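Local coordinates for chemotaxis protein CheX (PDB 3HM4) that probably dephosphorylates the phosphorylated response regulator CheY in bacterial chemotaxis, acting as a dimeric CheX-type phosphatase, at residues G26-K37 and P136-H146; T88-N97 and G116-G124. All blocks are in the same frame, centred on the assembly; numbering follows the deposited sequence. Where two conformers were deposited one is given.

Interaction 1 (G26-K37 and P136-H146)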
ATOM      1  N   GLY A  26      16.232  18.004  -1.883  1.00 21.25           N
ATOM      2  CA  GLY A  26      17.245  18.704  -2.664  1.00 23.33           C
ATOM      3  C   GLY A  26      18.021  17.828  -3.652  1.00 23.36           C
ATOM      4  O   GLY A  26      19.093  18.201  -4.120  1.00 26.29           O
ATOM      5  N   ILE A  27      17.432  16.692  -4.037  1.00 22.60           N
ATOM      6  CA  ILE A  27      18.070  15.706  -4.899  1.00 20.22           C
ATOM      7  C   ILE A  27      17.894  15.981  -6.390  1.00 17.08           C
ATOM      8  O   ILE A  27      18.293  15.140  -7.187  1.00 17.67           O
ATOM      9  CB  ILE A  27      17.640  14.261  -4.494  1.00 21.92           C
ATOM     10  CG1 ILE A  27      16.144  14.008  -4.770  1.00 19.06           C
ATOM     11  CG2 ILE A  27      18.066  13.932  -3.000  1.00 25.01           C
ATOM     12  CD1 ILE A  27      15.827  12.521  -4.450  1.00 22.31           C
ATOM     13  N   GLN A  28      17.287  17.122  -6.775  1.00 17.08           N
ATOM     14  CA  GLN A  28      17.131  17.536  -8.152  1.00 17.86           C
ATOM     15  C   GLN A  28      16.451  16.434  -8.985  1.00 16.27           C
ATOM     16  O   GLN A  28      17.005  15.961  -9.968  1.00 17.85           O
ATOM     17  CB  GLN A  28      18.464  18.001  -8.757  1.00 20.15           C
ATOM     18  CG  GLN A  28      18.902  19.324  -8.067  1.00 21.97           C
ATOM     19  CD  GLN A  28      20.239  19.845  -8.542  1.00 25.51           C
ATOM     20  OE1 GLN A  28      21.269  19.280  -8.232  1.00 28.68           O
ATOM     21  NE2 GLN A  28      20.221  20.944  -9.252  1.00 27.46           N
ATOM     22  N   PRO A  29      15.211  16.053  -8.621  1.00 16.33           N
ATOM     23  CA  PRO A  29      14.515  15.024  -9.370  1.00 14.58           C
ATOM     24  C   PRO A  29      14.188  15.493 -10.789  1.00 15.10           C
ATOM     25  O   PRO A  29      13.733  16.635 -10.990  1.00 17.59           O
ATOM     26  CB  PRO A  29      13.244  14.803  -8.581  1.00 14.84           C
ATOM     27  CG  PRO A  29      13.042  16.081  -7.890  1.00 16.91           C
ATOM     28  CD  PRO A  29      14.386  16.554  -7.520  1.00 15.74           C
ATOM     29  N   ILE A  30      14.424  14.625 -11.762  1.00 14.29           N
ATOM     30  CA  ILE A  30      14.145  14.898 -13.170  1.00 15.97           C
ATOM     31  C   ILE A  30      13.236  13.800 -13.711  1.00 15.37           C
ATOM     32  O   ILE A  30      13.678  12.662 -13.904  1.00 14.86           O
ATOM     33  CB  ILE A  30      15.461  14.950 -13.992  1.00 17.53           C
ATOM     34  CG1 ILE A  30      16.420  16.014 -13.432  1.00 22.81           C
ATOM     35  CG2 ILE A  30      15.168  15.216 -15.454  1.00 18.98           C
ATOM     36  CD1 ILE A  30      17.792  16.041 -14.150  1.00 25.86           C
ATOM     37  N   PRO A  31      11.958  14.121 -13.986  1.00 15.10           N
ATOM     38  CA  PRO A  31      11.093  13.075 -14.513  1.00 15.98           C
ATOM     39  C   PRO A  31      11.359  12.758 -15.970  1.00 14.95           C
ATOM     40  O   PRO A  31      11.626  13.656 -16.806  1.00 16.21           O
ATOM     41  CB  PRO A  31       9.683  13.661 -14.375  1.00 16.90           C
ATOM     42  CG  PRO A  31       9.874  15.115 -14.392  1.00 18.61           C
ATOM     43  CD  PRO A  31      11.234  15.386 -13.789  1.00 17.56           C
ATOM     44  N   GLY A  32      11.227  11.475 -16.289  1.00 13.92           N
ATOM     45  CA  GLY A  32      11.223  11.021 -17.639  1.00 15.46           C
ATOM     46  C   GLY A  32       9.794  11.035 -18.163  1.00 14.08           C
ATOM     47  O   GLY A  32       8.867  11.569 -17.532  1.00 16.50           O
ATOM     48  N   GLN A  33       9.606  10.364 -19.293  1.00 13.88           N
ATOM     49  CA  GLN A  33       8.290  10.271 -19.923  0.60 14.08           C
ATOM     50  C   GLN A  33       7.428   9.255 -19.215  1.00 13.68           C
ATOM     51  O   GLN A  33       7.879   8.133 -18.934  1.00 14.71           O
ATOM     52  CB  GLN A  33       8.335   9.892 -21.404  0.60 16.84           C
ATOM     53  CG  GLN A  33       8.931  10.936 -22.276  0.60 18.03           C
ATOM     54  CD  GLN A  33       8.192  12.261 -22.287  0.60 20.96           C
ATOM     55  OE1 GLN A  33       8.791  13.309 -22.082  0.60 24.97           O
ATOM     56  NE2 GLN A  33       6.887  12.216 -22.493  0.60 21.28           N
ATOM     57  N   PRO A  34       6.160   9.621 -18.954  1.00 13.86           N
ATOM     58  CA  PRO A  34       5.262   8.613 -18.395  1.00 13.34           C
ATOM     59  C   PRO A  34       5.072   7.473 -19.379  1.00 13.69           C
ATOM     60  O   PRO A  34       5.154   7.664 -20.606  1.00 14.44           O
ATOM     61  CB  PRO A  34       3.939   9.360 -18.251  1.00 15.55           C
ATOM     62  CG  PRO A  34       4.343  10.785 -18.078  1.00 17.86           C
ATOM     63  CD  PRO A  34       5.490  10.944 -19.024  1.00 15.75           C
ATOM     64  N   TYR A  35       4.865   6.275 -18.859  1.00 12.55           N
ATOM     65  CA  TYR A  35       4.595   5.127 -19.683  1.00 12.35           C
ATOM     66  C   TYR A  35       3.552   4.251 -19.028  1.00 13.48           C
ATOM     67  O   TYR A  35       3.391   4.281 -17.800  1.00 13.70           O
ATOM     68  CB  TYR A  35       5.874   4.328 -20.008  1.00 13.04           C
ATOM     69  CG  TYR A  35       6.577   3.687 -18.837  1.00 11.57           C
ATOM     70  CD1 TYR A  35       7.481   4.387 -18.074  1.00 11.33           C
ATOM     71  CD2 TYR A  35       6.297   2.361 -18.471  1.00 12.96           C
ATOM     72  CE1 TYR A  35       8.157   3.761 -16.998  1.00 11.20           C
ATOM     73  CE2 TYR A  35       6.942   1.731 -17.395  1.00 13.42           C
ATOM     74  CZ  TYR A  35       7.859   2.453 -16.650  1.00 11.85           C
ATOM     75  OH  TYR A  35       8.476   1.814 -15.606  1.00 12.75           O
ATOM     76  N   VAL A  36       2.847   3.467 -19.839  1.00 13.86           N
ATOM     77  CA  VAL A  36       1.923   2.459 -19.340  1.00 13.56           C
ATOM     78  C   VAL A  36       2.763   1.254 -18.934  1.00 13.89           C
ATOM     79  O   VAL A  36       3.498   0.696 -19.760  1.00 15.79           O
ATOM     80  CB  VAL A  36       0.825   2.108 -20.345  1.00 14.54           C
ATOM     81  CG1 VAL A  36      -0.011   0.923 -19.837  1.00 18.16           C
ATOM     82  CG2 VAL A  36      -0.075   3.339 -20.669  1.00 17.93           C
ATOM     83  N   LYS A  37       2.682   0.836 -17.666  1.00 14.25           N
ATOM     84  CA  LYS A  37       3.418  -0.302 -17.193  0.50 16.09           C
ATOM     85  C   LYS A  37       2.949  -1.580 -17.914  1.00 16.21           C
ATOM     86  O   LYS A  37       1.763  -1.813 -18.010  1.00 19.17           O
ATOM     87  CB  LYS A  37       3.194  -0.408 -15.677  0.50 17.66           C
ATOM     88  CG  LYS A  37       4.164  -1.231 -14.977  0.50 17.44           C
ATOM     89  CD  LYS A  37       3.847  -1.242 -13.506  0.50 17.61           C
ATOM     90  CE  LYS A  37       4.820  -2.081 -12.815  0.50 16.07           C
ATOM     91  NZ  LYS A  37       6.140  -1.398 -12.638  0.50 17.65           N
ATOM     92  N   PRO A 136      -5.114   0.391 -16.535  1.00 14.13           N
ATOM     93  CA  PRO A 136      -3.668   0.424 -16.698  1.00 14.11           C
ATOM     94  C   PRO A 136      -3.020   1.159 -15.506  1.00 13.95           C
ATOM     95  O   PRO A 136      -3.675   1.933 -14.787  1.00 15.72           O
ATOM     96  CB  PRO A 136      -3.478   1.288 -17.933  1.00 16.59           C
ATOM     97  CG  PRO A 136      -4.777   1.127 -18.708  1.00 18.88           C
ATOM     98  CD  PRO A 136      -5.793   1.128 -17.616  1.00 15.96           C
ATOM     99  N   VAL A 137      -1.769   0.848 -15.255  1.00 11.82           N
ATOM    100  CA  VAL A 137      -0.966   1.498 -14.268  1.00 10.59           C
ATOM    101  C   VAL A 137       0.010   2.386 -15.033  1.00 10.88           C
ATOM    102  O   VAL A 137       0.678   1.921 -15.945  1.00 13.57           O
ATOM    103  CB  VAL A 137      -0.246   0.481 -13.389  1.00 12.17           C
ATOM    104  CG1 VAL A 137       0.734   1.195 -12.427  1.00 12.72           C
ATOM    105  CG2 VAL A 137      -1.254  -0.384 -12.606  1.00 13.76           C
ATOM    106  N   ILE A 138       0.094   3.640 -14.629  1.00 10.74           N
ATOM    107  CA  ILE A 138       0.964   4.633 -15.279  1.00 10.58           C
ATOM    108  C   ILE A 138       2.204   4.776 -14.386  1.00 10.96           C
ATOM    109  O   ILE A 138       2.097   4.949 -13.170  1.00 11.88           O
ATOM    110  CB  ILE A 138       0.245   5.997 -15.443  1.00 12.37           C
ATOM    111  CG1 ILE A 138      -1.084   5.850 -16.189  1.00 14.52           C
ATOM    112  CG2 ILE A 138       1.174   7.035 -16.107  1.00 12.75           C
ATOM    113  CD1 ILE A 138      -0.988   5.150 -17.499  1.00 16.48           C
ATOM    114  N   ALA A 139       3.381   4.695 -14.995  1.00 10.71           N
ATOM    115  CA  ALA A 139       4.652   4.818 -14.313  1.00 11.15           C
ATOM    116  C   ALA A 139       5.425   6.014 -14.875  1.00 10.72           C
ATOM    117  O   ALA A 139       5.426   6.271 -16.075  1.00 12.16           O
ATOM    118  CB  ALA A 139       5.489   3.524 -14.467  1.00 12.37           C
ATOM    119  N   ILE A 140       6.123   6.729 -13.997  1.00 10.56           N
ATOM    120  CA  ILE A 140       6.975   7.833 -14.397  1.00 10.82           C
ATOM    121  C   ILE A 140       8.343   7.616 -13.751  1.00 11.45           C
ATOM    122  O   ILE A 140       8.452   7.699 -12.523  1.00 10.39           O
ATOM    123  CB  ILE A 140       6.429   9.208 -14.042  1.00 11.82           C
ATOM    124  CG1 ILE A 140       4.939   9.345 -14.474  1.00 13.42           C
ATOM    125  CG2 ILE A 140       7.345  10.275 -14.742  1.00 12.44           C
ATOM    126  CD1 ILE A 140       3.944   9.024 -13.406  1.00 15.35           C
ATOM    127  N   PRO A 141       9.389   7.335 -14.553  1.00 11.20           N
ATOM    128  CA  PRO A 141      10.703   7.114 -13.971  1.00 10.63           C
ATOM    129  C   PRO A 141      11.379   8.464 -13.706  1.00 10.62           C
ATOM    130  O   PRO A 141      11.146   9.423 -14.449  1.00 12.93           O
ATOM    131  CB  PRO A 141      11.433   6.320 -15.048  1.00 11.38           C
ATOM    132  CG  PRO A 141      10.860   6.916 -16.343  1.00 11.99           C
ATOM    133  CD  PRO A 141       9.416   7.296 -16.019  1.00 11.43           C
ATOM    134  N   PHE A 142      12.266   8.491 -12.692  1.00 11.26           N
ATOM    135  CA  PHE A 142      12.988   9.702 -12.337  1.00 11.93           C
ATOM    136  C   PHE A 142      14.461   9.418 -12.177  1.00 12.72           C
ATOM    137  O   PHE A 142      14.861   8.387 -11.617  1.00 13.42           O
ATOM    138  CB  PHE A 142      12.526  10.264 -10.972  1.00 12.29           C
ATOM    139  CG  PHE A 142      11.231  11.036 -11.013  1.00 11.94           C
ATOM    140  CD1 PHE A 142      10.009  10.374 -11.155  1.00 12.77           C
ATOM    141  CD2 PHE A 142      11.232  12.408 -10.840  1.00 14.30           C
ATOM    142  CE1 PHE A 142       8.811  11.086 -11.163  1.00 16.04           C
ATOM    143  CE2 PHE A 142      10.058  13.133 -10.795  1.00 15.45           C
ATOM    144  CZ  PHE A 142       8.825  12.457 -10.973  1.00 14.92           C
ATOM    145  N   LYS A 143      15.257  10.402 -12.602  1.00 13.39           N
ATOM    146  CA  LYS A 143      16.666  10.503 -12.227  1.00 14.05           C
ATOM    147  C   LYS A 143      16.756  11.511 -11.083  1.00 14.49           C
ATOM    148  O   LYS A 143      15.915  12.395 -10.941  1.00 14.40           O
ATOM    149  CB  LYS A 143      17.508  11.047 -13.372  1.00 14.96           C
ATOM    150  CG  LYS A 143      17.621  10.135 -14.547  1.00 17.55           C
ATOM    151  CD  LYS A 143      18.629  10.675 -15.598  1.00 22.07           C
ATOM    152  CE  LYS A 143      18.276  11.991 -16.192  1.00 28.47           C
ATOM    153  NZ  LYS A 143      17.032  11.956 -16.944  1.00 36.78           N
ATOM    154  N   THR A 144      17.761  11.339 -10.229  1.00 14.62           N
ATOM    155  CA  THR A 144      18.085  12.296  -9.191  1.00 14.89           C
ATOM    156  C   THR A 144      19.601  12.364  -9.079  1.00 15.01           C
ATOM    157  O   THR A 144      20.339  11.620  -9.744  1.00 16.71           O
ATOM    158  CB  THR A 144      17.487  11.921  -7.795  1.00 16.04           C
ATOM    159  OG1 THR A 144      18.296  10.961  -7.096  1.00 15.44           O
ATOM    160  CG2 THR A 144      16.019  11.463  -7.855  1.00 14.60           C
ATOM    161  N   ASN A 145      20.084  13.202  -8.177  1.00 15.66           N
ATOM    162  CA  ASN A 145      21.530  13.250  -7.927  1.00 16.89           C
ATOM    163  C   ASN A 145      22.069  11.994  -7.239  1.00 16.59           C
ATOM    164  O   ASN A 145      23.273  11.776  -7.217  1.00 18.25           O
ATOM    165  CB  ASN A 145      21.879  14.436  -7.017  1.00 19.59           C
ATOM    166  CG  ASN A 145      21.571  15.777  -7.634  1.00 19.27           C
ATOM    167  OD1 ASN A 145      21.530  15.923  -8.857  1.00 21.28           O
ATOM    168  ND2 ASN A 145      21.426  16.815  -6.758  1.00 22.30           N
ATOM    169  N   HIS A 146      21.172  11.162  -6.684  1.00 15.26           N
ATOM    170  CA  HIS A 146      21.523  10.016  -5.894  1.00 16.75           C
ATOM    171  C   HIS A 146      20.683   8.818  -6.260  1.00 15.37           C
ATOM    172  O   HIS A 146      20.096   8.213  -5.390  1.00 19.80           O
ATOM    173  CB  HIS A 146      21.318  10.332  -4.402  1.00 18.38           C
ATOM    174  CG  HIS A 146      22.176  11.451  -3.917  1.00 20.79           C
ATOM    175  ND1 HIS A 146      23.495  11.266  -3.573  1.00 26.50           N
ATOM    176  CD2 HIS A 146      21.917  12.772  -3.752  1.00 24.72           C
ATOM    177  CE1 HIS A 146      24.013  12.428  -3.210  1.00 30.31           C
ATOM    178  NE2 HIS A 146      23.080  13.357  -3.317  1.00 27.98           N
TER
HETATM  179  O   HOH W   1      21.577  16.060  -3.822  1.00 29.31           O
HETATM  180  O   HOH W   2      19.541  15.463 -10.877  1.00 21.90           O
HETATM  181  O   HOH W   3      14.616  11.549 -16.350  1.00 24.40           O
HETATM  182  O   HOH W   4      -0.672  -1.302 -16.996  1.00 16.74           O

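Interaction 2 (T88-N97 and G116-G124)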
ATOM      1  N   THR A  88      13.459   5.913   7.782  1.00 14.22           N
ATOM      2  CA  THR A  88      12.882   5.631   6.454  1.00 13.78           C
ATOM      3  C   THR A  88      11.352   5.714   6.502  1.00 13.98           C
ATOM      4  O   THR A  88      10.745   6.380   5.669  1.00 13.96           O
ATOM      5  CB  THR A  88      13.364   4.279   5.866  1.00 13.61           C
ATOM      6  OG1 THR A  88      14.775   4.382   5.731  1.00 15.68           O
ATOM      7  CG2 THR A  88      12.739   3.988   4.508  1.00 14.97           C
ATOM      8  N   LYS A  89      10.745   5.071   7.486  1.00 14.32           N
ATOM      9  CA  LYS A  89       9.305   5.141   7.681  1.00 14.46           C
ATOM     10  C   LYS A  89       8.856   6.596   7.788  1.00 14.47           C
ATOM     11  O   LYS A  89       7.941   7.034   7.089  1.00 15.39           O
ATOM     12  CB  LYS A  89       8.908   4.386   8.933  1.00 15.72           C
ATOM     13  CG  LYS A  89       7.445   4.473   9.301  1.00 17.04           C
ATOM     14  CD  LYS A  89       7.130   3.701  10.589  1.00 20.34           C
ATOM     15  CE  LYS A  89       5.650   3.802  10.899  1.00 22.37           C
ATOM     16  NZ  LYS A  89       5.250   2.819  11.932  1.00 26.56           N
ATOM     17  N   ASP A  90       9.510   7.346   8.672  1.00 15.53           N
ATOM     18  CA  ASP A  90       9.112   8.723   8.913  1.00 14.88           C
ATOM     19  C   ASP A  90       9.316   9.661   7.716  1.00 14.68           C
ATOM     20  O   ASP A  90       8.412  10.425   7.324  1.00 14.81           O
ATOM     21  CB  ASP A  90       9.800   9.316  10.153  1.00 15.87           C
ATOM     22  CG  ASP A  90       9.321   8.698  11.457  1.00 20.44           C
ATOM     23  OD1 ASP A  90       8.203   8.129  11.527  1.00 22.02           O
ATOM     24  OD2 ASP A  90      10.100   8.766  12.444  1.00 21.91           O
ATOM     25  N   ALA A  91      10.499   9.587   7.109  1.00 13.28           N
ATOM     26  CA  ALA A  91      10.861  10.497   6.004  1.00 14.24           C
ATOM     27  C   ALA A  91      10.081  10.172   4.730  1.00 12.45           C
ATOM     28  O   ALA A  91       9.454  11.040   4.117  1.00 13.40           O
ATOM     29  CB  ALA A  91      12.378  10.439   5.715  1.00 14.80           C
ATOM     30  N   VAL A  92      10.093   8.898   4.345  1.00 12.29           N
ATOM     31  CA  VAL A  92       9.376   8.491   3.124  1.00 12.79           C
ATOM     32  C   VAL A  92       7.877   8.598   3.338  1.00 11.96           C
ATOM     33  O   VAL A  92       7.149   8.961   2.411  1.00 12.25           O
ATOM     34  CB  VAL A  92       9.838   7.104   2.614  1.00 12.34           C
ATOM     35  CG1 VAL A  92       8.951   6.617   1.427  1.00 13.16           C
ATOM     36  CG2 VAL A  92      11.327   7.171   2.246  1.00 14.97           C
ATOM     37  N   GLY A  93       7.427   8.304   4.553  1.00 11.52           N
ATOM     38  CA  GLY A  93       6.006   8.454   4.863  1.00 12.83           C
ATOM     39  C   GLY A  93       5.536   9.901   4.711  1.00 12.43           C
ATOM     40  O   GLY A  93       4.468  10.159   4.146  1.00 13.80           O
ATOM     41  N   GLU A  94       6.357  10.847   5.170  1.00 13.28           N
ATOM     42  CA  GLU A  94       5.990  12.255   5.007  1.00 14.92           C
ATOM     43  C   GLU A  94       6.014  12.688   3.556  1.00 13.47           C
ATOM     44  O   GLU A  94       5.119  13.398   3.095  1.00 14.29           O
ATOM     45  CB  GLU A  94       6.865  13.157   5.867  1.00 17.44           C
ATOM     46  CG  GLU A  94       6.492  14.649   5.749  1.00 18.89           C
ATOM     47  CD  GLU A  94       5.031  14.988   6.157  1.00 25.27           C
ATOM     48  OE1 GLU A  94       4.423  14.277   6.990  1.00 28.51           O
ATOM     49  OE2 GLU A  94       4.479  16.012   5.665  1.00 33.78           O
ATOM     50  N   VAL A  95       7.056  12.290   2.830  1.00 12.82           N
ATOM     51  CA  VAL A  95       7.131  12.549   1.384  1.00 12.26           C
ATOM     52  C   VAL A  95       5.839  12.069   0.698  1.00 11.93           C
ATOM     53  O   VAL A  95       5.264  12.769  -0.129  1.00 12.70           O
ATOM     54  CB  VAL A  95       8.371  11.855   0.738  1.00 12.78           C
ATOM     55  CG1 VAL A  95       8.266  11.762  -0.808  1.00 13.65           C
ATOM     56  CG2 VAL A  95       9.637  12.610   1.205  1.00 13.49           C
ATOM     57  N   THR A  96       5.398  10.866   1.071  1.00 10.69           N
ATOM     58  CA  THR A  96       4.211  10.285   0.428  1.00 11.44           C
ATOM     59  C   THR A  96       2.919  11.018   0.768  1.00 11.50           C
ATOM     60  O   THR A  96       2.084  11.256  -0.112  1.00 12.21           O
ATOM     61  CB  THR A  96       4.136   8.792   0.719  1.00 11.95           C
ATOM     62  OG1 THR A  96       5.379   8.160   0.356  1.00 12.66           O
ATOM     63  CG2 THR A  96       2.990   8.112  -0.007  1.00 11.44           C
ATOM     64  N   ASN A  97       2.793  11.412   2.043  1.00 12.94           N
ATOM     65  CA  ASN A  97       1.654  12.249   2.455  1.00 12.79           C
ATOM     66  C   ASN A  97       1.644  13.558   1.683  1.00 11.93           C
ATOM     67  O   ASN A  97       0.596  14.025   1.261  1.00 14.55           O
ATOM     68  CB  ASN A  97       1.669  12.523   3.967  1.00 13.33           C
ATOM     69  CG  ASN A  97       0.847  11.531   4.759  1.00 16.14           C
ATOM     70  OD1 ASN A  97      -0.267  11.188   4.343  1.00 16.96           O
ATOM     71  ND2 ASN A  97       1.341  11.108   5.900  1.00 19.29           N
ATOM     72  N   GLY A 116      -7.564  11.242   0.407  1.00 11.35           N
ATOM     73  CA  GLY A 116      -6.350  10.464   0.540  1.00 11.64           C
ATOM     74  C   GLY A 116      -6.333   9.653   1.824  1.00 10.44           C
ATOM     75  O   GLY A 116      -6.685  10.148   2.900  1.00 12.48           O
ATOM     76  N   ALA A 117      -5.959   8.386   1.701  1.00  9.52           N
ATOM     77  CA  ALA A 117      -5.813   7.482   2.798  1.00  9.62           C
ATOM     78  C   ALA A 117      -4.458   7.702   3.483  1.00 10.12           C
ATOM     79  O   ALA A 117      -3.693   8.583   3.116  1.00 11.14           O
ATOM     80  CB  ALA A 117      -5.970   6.038   2.270  1.00 12.09           C
ATOM     81  N   THR A 118      -4.173   6.908   4.498  1.00 10.46           N
ATOM     82  CA  THR A 118      -2.866   6.989   5.166  1.00 10.82           C
ATOM     83  C   THR A 118      -1.854   6.143   4.363  1.00 10.64           C
ATOM     84  O   THR A 118      -2.192   5.043   3.882  1.00 10.42           O
ATOM     85  CB  THR A 118      -2.959   6.494   6.632  1.00 11.56           C
ATOM     86  OG1 THR A 118      -3.590   5.207   6.664  1.00 11.97           O
ATOM     87  CG2 THR A 118      -3.739   7.498   7.502  1.00 12.62           C
ATOM     88  N   PRO A 119      -0.619   6.641   4.204  1.00 10.77           N
ATOM     89  CA  PRO A 119       0.372   5.837   3.482  1.00  9.75           C
ATOM     90  C   PRO A 119       0.883   4.638   4.271  1.00  9.59           C
ATOM     91  O   PRO A 119       0.767   4.574   5.485  1.00 10.36           O
ATOM     92  CB  PRO A 119       1.541   6.825   3.244  1.00 11.15           C
ATOM     93  CG  PRO A 119       0.954   8.175   3.502  1.00 12.42           C
ATOM     94  CD  PRO A 119      -0.093   7.981   4.539  1.00 11.39           C
ATOM     95  N   SER A 120       1.497   3.731   3.517  1.00  9.75           N
ATOM     96  CA  SER A 120       2.304   2.654   4.086  1.00 10.26           C
ATOM     97  C   SER A 120       3.664   2.671   3.399  1.00 10.14           C
ATOM     98  O   SER A 120       3.777   3.022   2.215  1.00 11.24           O
ATOM     99  CB  SER A 120       1.677   1.263   3.940  1.00 11.38           C
ATOM    100  OG  SER A 120       0.511   1.140   4.739  1.00 15.36           O
ATOM    101  N   VAL A 121       4.694   2.294   4.157  1.00  9.85           N
ATOM    102  CA  VAL A 121       6.074   2.226   3.698  1.00 10.42           C
ATOM    103  C   VAL A 121       6.530   0.781   3.760  1.00 11.13           C
ATOM    104  O   VAL A 121       6.344   0.089   4.777  1.00  9.88           O
ATOM    105  CB  VAL A 121       7.016   3.155   4.498  1.00 10.03           C
ATOM    106  CG1 VAL A 121       8.459   2.926   4.019  1.00 12.54           C
ATOM    107  CG2 VAL A 121       6.606   4.599   4.359  1.00 12.43           C
ATOM    108  N   ILE A 122       7.099   0.312   2.646  1.00  9.66           N
ATOM    109  CA  ILE A 122       7.559  -1.042   2.474  1.00 10.58           C
ATOM    110  C   ILE A 122       9.080  -1.059   2.377  1.00  9.84           C
ATOM    111  O   ILE A 122       9.678  -0.260   1.657  1.00 10.63           O
ATOM    112  CB  ILE A 122       6.953  -1.682   1.208  1.00 11.53           C
ATOM    113  CG1 ILE A 122       5.407  -1.767   1.336  1.00 15.31           C
ATOM    114  CG2 ILE A 122       7.506  -3.097   0.944  1.00 12.51           C
ATOM    115  CD1 ILE A 122       4.693  -0.651   0.841  1.00 20.77           C
HETATM  116  N   MSE A 123       9.721  -1.970   3.118  1.00  9.85           N
HETATM  117  CA  MSE A 123      11.155  -2.110   3.024  1.00 11.49           C
HETATM  118  C   MSE A 123      11.581  -3.552   2.811  1.00 11.95           C
HETATM  119  O   MSE A 123      10.923  -4.482   3.257  1.00 13.24           O
HETATM  120  CB  MSE A 123      11.813  -1.572   4.281  1.00 12.10           C
HETATM  121  CG  MSE A 123      11.469  -0.119   4.628  1.00 13.23           C
HETATM  122 SE   MSE A 123      12.252   0.516   6.239  0.75 15.71          SE
HETATM  123  CE  MSE A 123      10.774   1.484   6.945  1.00 21.05           C
ATOM    124  N   GLY A 124      12.710  -3.703   2.146  1.00 13.03           N
ATOM    125  CA  GLY A 124      13.356  -5.005   1.910  1.00 12.74           C
ATOM    126  C   GLY A 124      13.910  -4.991   0.514  1.00 12.89           C
ATOM    127  O   GLY A 124      13.228  -4.637  -0.421  1.00 13.72           O
TER

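Interaction 1 (G26-K37 and P136-H146)
Pro31 pairs with Phe142 and Tyr35 with Ala139, so the register slips by one residue between them. Gly32, Gln33 and Pro34 form a short loop between two separate runs of pairing. The first run ends with Gly32 N bonded to Pro141 O at 2.8 Å. The second starts with Tyr35 N bonded to Ala139 O. Ala139 N bonds Tyr35 O in return, also at 2.8 Å and almost straight.

The Tyr35 ring lies over its cross-strand partner Ala139. Its CG sits between the backbone N and carbonyl carbon (chi1 64°), which lays one ring face on Ala139 CB, 3.7 Å from the centroid. Pro141 CD comes up at the ring edge. On the other side of the sheet, Pro31 CB rests over a face of the Phe142 ring, 3.9 Å from its centroid. Pro34 adds its ring against Ile140 CG1. Helix 10-25 covers this side: Val14 touches Pro31 and Ile140, and Thr18 touches Phe142.

Near the end of helix 10-25, the side-chain amides of Gln28 and Asn145 meet with their planes 82° apart. Asn145 ND2 gives its hydrogen to a lone pair of Gln28 OE1 at 2.9 Å, in the plane of that carbonyl. Beside this pair, Ile27 CD1 lies on Thr144 CG2 at 3.6 Å, next to Cys68 of helix 66-77. Thr144 OG1 accepts from His146 N in an ST turn and also bonds Gly147 O. Altogether this is an antiparallel edge-strand pairing, interrupted by a short loop, at one border of the six-stranded CheX sheet.

Interaction 2 (T88-N97 and G116-G124)
Pro119 comes first and packs against Asn97 and Thr96. Asn97 OD1 approaches Pro119 CD at 3.2 Å, the side chains at about a right angle. Pro119 CB lies 3.8 Å from Thr96 CG2 as these side chains slide past each other. Thr96 OG1 sits beside its own backbone N (chi1 -53°) and donates to Val92 O. That leaves the methyl to meet the proline.

Val121 is next. Gly93 has no side chain, so Val121 CG2 comes within 3.8 Å of Gly93 N, near Lys89 O, with Val92 CG1 beside it.

Met123, a selenomethionine, closes the row. It meets Thr88 tip to tip, with SE 3.9 Å from Thr88 CG2. Its CE sits 3.6 Å from Lys89 N.

The axes of helix segment 88-97 and strand 120-123 come within 8.2 Å, with their N-to-C directions 133° apart. Ser120 to Met123 pair antiparallel with a strand of the second subunit, and Lys89 NZ bonds Asn40 O of that subunit. Glu94 and Asn97 are spaced as in the E-x-x-N motif of CheC/CheX phosphatases, consistent with a role in phosphatase action. This is alpha/beta packing of that helix on its chain's outermost strand, which joins the sheet of the second subunit.

Both interactions belong to the same six-stranded sheet but sit on opposite sides of the chain's centre, with centres about 18 Å apart. Interaction 1 joins strand 30-36, at one border, to its neighbour 138-143. Interaction 2 lays helix 84-109 on strand 115-123, at the other border. Interaction 1 is partly buried and rests on backbone hydrogen bonds, with waters bridging at both ends and beside Lys143. Interaction 2 is a buried contact with no hydrogen bond between its segments, held by apolar and van der Waals packing. The border at 30-36 meets no other subunit, whereas the one at 115-123 continues into the second. In sequence, interaction 2 lies inside the loop that interaction 1 closes.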